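Local coordinates for transcriptional regulator of the TetR/AcrR family (Thermobifida fusca YX, PDB 3DCF), which probably binds DNA through a helix-turn-helix motif and regulates transcription, as expected of a TetR-family repressor, at residues 92-97 against 113-118. Residues are numbered along the deposited sequence; the frame is centred on the assembly and turned at random.
Sequences ERFHAI and VEHTRT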
ATOM      1  N   GLU A  92     -13.113 -16.816  -5.546  1.00 45.80           N
ATOM      2  CA  GLU A  92     -14.276 -17.734  -5.339  1.00 45.52           C
ATOM      3  C   GLU A  92     -14.736 -17.746  -3.872  1.00 43.24           C
ATOM      4  O   GLU A  92     -15.929 -17.780  -3.598  1.00 41.86           O
ATOM      5  CB  GLU A  92     -13.990 -19.175  -5.782  1.00 45.93           C
ATOM      6  CG  GLU A  92     -13.981 -19.394  -7.298  1.00 48.33           C
ATOM      7  CD  GLU A  92     -13.810 -20.868  -7.710  1.00 48.37           C
ATOM      8  OE1 GLU A  92     -14.134 -21.785  -6.912  1.00 52.90           O
ATOM      9  OE2 GLU A  92     -13.365 -21.109  -8.855  1.00 54.91           O
ATOM     10  N   ARG A  93     -13.774 -17.750  -2.947  1.00 41.91           N
ATOM     11  CA  ARG A  93     -14.059 -17.637  -1.508  1.00 40.98           C
ATOM     12  C   ARG A  93     -14.651 -16.273  -1.150  1.00 40.92           C
ATOM     13  O   ARG A  93     -15.412 -16.171  -0.197  1.00 41.09           O
ATOM     14  CB  ARG A  93     -12.812 -17.899  -0.667  1.00 40.71           C
ATOM     15  CG  ARG A  93     -12.296 -19.330  -0.812  1.00 41.79           C
ATOM     16  CD  ARG A  93     -11.252 -19.686   0.227  1.00 41.66           C
ATOM     17  NE  ARG A  93     -10.109 -18.766   0.234  1.00 43.66           N
ATOM     18  CZ  ARG A  93      -9.043 -18.809  -0.578  1.00 44.89           C
ATOM     19  NH1 ARG A  93      -8.917 -19.731  -1.537  1.00 47.91           N
ATOM     20  NH2 ARG A  93      -8.086 -17.879  -0.439  1.00 45.24           N
ATOM     21  N   PHE A  94     -14.312 -15.243  -1.934  1.00 41.02           N
ATOM     22  CA  PHE A  94     -14.837 -13.880  -1.759  1.00 40.31           C
ATOM     23  C   PHE A  94     -16.320 -13.814  -2.211  1.00 40.25           C
ATOM     24  O   PHE A  94     -17.179 -13.319  -1.458  1.00 40.48           O
ATOM     25  CB  PHE A  94     -13.967 -12.875  -2.538  1.00 40.03           C
ATOM     26  CG  PHE A  94     -13.915 -11.507  -1.931  1.00 39.01           C
ATOM     27  CD1 PHE A  94     -13.126 -11.279  -0.801  1.00 37.37           C
ATOM     28  CD2 PHE A  94     -14.614 -10.436  -2.496  1.00 39.26           C
ATOM     29  CE1 PHE A  94     -13.038 -10.004  -0.217  1.00 36.71           C
ATOM     30  CE2 PHE A  94     -14.541  -9.143  -1.915  1.00 40.33           C
ATOM     31  CZ  PHE A  94     -13.744  -8.932  -0.772  1.00 37.42           C
ATOM     32  N   HIS A  95     -16.607 -14.316  -3.422  1.00 39.96           N
ATOM     33  CA  HIS A  95     -17.994 -14.377  -3.975  1.00 39.69           C
ATOM     34  C   HIS A  95     -18.981 -15.146  -3.088  1.00 39.05           C
ATOM     35  O   HIS A  95     -20.108 -14.676  -2.878  1.00 38.10           O
ATOM     36  CB  HIS A  95     -18.044 -15.000  -5.391  1.00 40.36           C
ATOM     37  CG  HIS A  95     -17.841 -14.020  -6.507  1.00 44.02           C
ATOM     38  ND1 HIS A  95     -16.666 -13.929  -7.225  1.00 46.04           N
ATOM     39  CD2 HIS A  95     -18.683 -13.102  -7.044  1.00 45.59           C
ATOM     40  CE1 HIS A  95     -16.789 -12.989  -8.148  1.00 47.01           C
ATOM     41  NE2 HIS A  95     -18.002 -12.471  -8.057  1.00 46.86           N
ATOM     42  N   ALA A  96     -18.543 -16.321  -2.605  1.00 38.42           N
ATOM     43  CA  ALA A  96     -19.332 -17.207  -1.728  1.00 38.22           C
ATOM     44  C   ALA A  96     -19.833 -16.489  -0.462  1.00 38.34           C
ATOM     45  O   ALA A  96     -21.011 -16.598  -0.121  1.00 39.04           O
ATOM     46  CB  ALA A  96     -18.517 -18.448  -1.348  1.00 37.24           C
ATOM     47  N   ILE A  97     -18.939 -15.739   0.189  1.00 37.94           N
ATOM     48  CA  ILE A  97     -19.254 -14.943   1.395  1.00 38.10           C
ATOM     49  C   ILE A  97     -20.195 -13.781   1.057  1.00 38.20           C
ATOM     50  O   ILE A  97     -21.174 -13.573   1.767  1.00 38.00           O
ATOM     51  CB  ILE A  97     -17.970 -14.381   2.085  1.00 37.63           C
ATOM     52  CG1 ILE A  97     -17.090 -15.521   2.616  1.00 37.91           C
ATOM     53  CG2 ILE A  97     -18.325 -13.471   3.254  1.00 37.27           C
ATOM     54  CD1 ILE A  97     -15.690 -15.080   3.059  1.00 37.77           C
ATOM     55  N   VAL A 113     -11.896 -10.237   7.136  1.00 33.42           N
ATOM     56  CA  VAL A 113     -11.168 -11.295   7.883  1.00 33.00           C
ATOM     57  C   VAL A 113     -10.571 -12.300   6.888  1.00 33.18           C
ATOM     58  O   VAL A 113      -9.426 -12.723   7.036  1.00 32.90           O
ATOM     59  CB  VAL A 113     -12.097 -12.081   8.858  1.00 33.20           C
ATOM     60  CG1 VAL A 113     -11.344 -13.259   9.505  1.00 31.98           C
ATOM     61  CG2 VAL A 113     -12.701 -11.156   9.924  1.00 31.16           C
ATOM     62  N   GLU A 114     -11.376 -12.678   5.896  1.00 33.99           N
ATOM     63  CA  GLU A 114     -10.963 -13.589   4.818  1.00 34.27           C
ATOM     64  C   GLU A 114      -9.849 -12.987   3.953  1.00 33.59           C
ATOM     65  O   GLU A 114      -8.873 -13.666   3.668  1.00 32.65           O
ATOM     66  CB  GLU A 114     -12.181 -13.952   3.937  1.00 34.70           C
ATOM     67  CG  GLU A 114     -11.900 -14.794   2.683  1.00 35.77           C
ATOM     68  CD  GLU A 114     -11.067 -16.033   2.972  1.00 39.94           C
ATOM     69  OE1 GLU A 114     -11.404 -16.801   3.892  1.00 43.32           O
ATOM     70  OE2 GLU A 114     -10.058 -16.227   2.281  1.00 44.89           O
ATOM     71  N   HIS A 115     -10.024 -11.725   3.550  1.00 33.87           N
ATOM     72  CA  HIS A 115      -9.061 -11.010   2.695  1.00 34.99           C
ATOM     73  C   HIS A 115      -7.687 -10.855   3.361  1.00 35.03           C
ATOM     74  O   HIS A 115      -6.666 -11.161   2.740  1.00 34.00           O
ATOM     75  CB  HIS A 115      -9.624  -9.649   2.250  1.00 35.21           C
ATOM     76  CG  HIS A 115      -8.760  -8.927   1.265  1.00 36.40           C
ATOM     77  ND1 HIS A 115      -8.591  -9.356  -0.036  1.00 37.96           N
ATOM     78  CD2 HIS A 115      -8.030  -7.793   1.383  1.00 37.63           C
ATOM     79  CE1 HIS A 115      -7.781  -8.528  -0.672  1.00 39.65           C
ATOM     80  NE2 HIS A 115      -7.425  -7.571   0.167  1.00 40.13           N
ATOM     81  N   THR A 116      -7.687 -10.438   4.626  1.00 35.58           N
ATOM     82  CA  THR A 116      -6.456 -10.270   5.420  1.00 36.24           C
ATOM     83  C   THR A 116      -5.752 -11.605   5.674  1.00 36.74           C
ATOM     84  O   THR A 116      -4.526 -11.671   5.569  1.00 36.55           O
ATOM     85  CB  THR A 116      -6.737  -9.567   6.760  1.00 36.13           C
ATOM     86  OG1 THR A 116      -7.614  -8.457   6.539  1.00 35.19           O
ATOM     87  CG2 THR A 116      -5.435  -9.069   7.393  1.00 36.22           C
ATOM     88  N   ARG A 117      -6.525 -12.648   6.021  1.00 38.08           N
ATOM     89  CA  ARG A 117      -6.002 -14.032   6.173  1.00 38.82           C
ATOM     90  C   ARG A 117      -5.287 -14.477   4.897  1.00 38.56           C
ATOM     91  O   ARG A 117      -4.194 -15.036   4.966  1.00 39.08           O
ATOM     92  CB  ARG A 117      -7.110 -15.067   6.490  1.00 39.02           C
ATOM     93  CG  ARG A 117      -7.504 -15.237   7.963  1.00 41.70           C
ATOM     94  CD  ARG A 117      -8.404 -16.495   8.161  1.00 42.28           C
ATOM     95  NE  ARG A 117      -9.734 -16.376   7.532  1.00 48.08           N
ATOM     96  CZ  ARG A 117     -10.631 -17.368   7.351  1.00 49.72           C
ATOM     97  NH1 ARG A 117     -10.379 -18.635   7.713  1.00 52.65           N
ATOM     98  NH2 ARG A 117     -11.803 -17.091   6.769  1.00 48.89           N
ATOM     99  N   THR A 118      -5.917 -14.225   3.747  1.00 38.18           N
ATOM    100  CA  THR A 118      -5.344 -14.573   2.444  1.00 39.46           C
ATOM    101  C   THR A 118      -4.058 -13.796   2.164  1.00 39.87           C
ATOM    102  O   THR A 118      -3.137 -14.369   1.573  1.00 40.24           O
ATOM    103  CB  THR A 118      -6.350 -14.355   1.288  1.00 39.40           C
ATOM    104  OG1 THR A 118      -7.581 -15.005   1.618  1.00 39.65           O
ATOM    105  CG2 THR A 118      -5.818 -14.908  -0.047  1.00 36.58           C
TER
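Arg93 and Glu114 join two antiparallel helices of the all-helical TetR-family fold: the last turns of helix 75-98 pack against helix 104-121, the short axes running at 168° and approaching to 10.6 Å. At this spacing the contact is made through side chains. Those of Arg93 and Glu114 cross at about a right angle. NE of Arg93 donates to OE2 of Glu114 at 3.3 Å, a long but nearly straight bond that forms part of a salt bridge. The oxygen lies in the guanidinium plane, whereas the nitrogen meets the carboxylate from above its plane, the two planes being turned 68° apart. The other oxygen, OE1, lies 2.9 Å from NH2 of Arg117, well out of that guanidinium plane, so this second bridge rests on charge alone. Arg93, Glu114 and Arg117 thus form a network in which one carboxylate serves two like charges. With CG of Glu114 anti to its backbone N (chi1 175°), that carbon comes to lie against CD1 of Ile97, which packs 3.8 Å from CB of Glu114 and as close to CG, adding an apolar contact to the polar one. An alanine in place of Glu114 would probably leave both arginines without their shared acid and take from CD1 of Ile97 its contact with CG, CB remaining. Deeper in, the rim of the Phe94 ring meets His115, CE1 to CB at 4.2 Å, and Tyr151 of helix 138-164 packs edge-to-face with both rings. Arg93 also points tip to tip at Thr118, whose OG1 stands at the guanidinium edge 3.6 Å from NH2, too far to count as a bond. That hydroxyl is committed to its own helix: OG1 donates to Glu114 O at 2.8 Å, from the face of the carbonyl plane opposite Thr118 N.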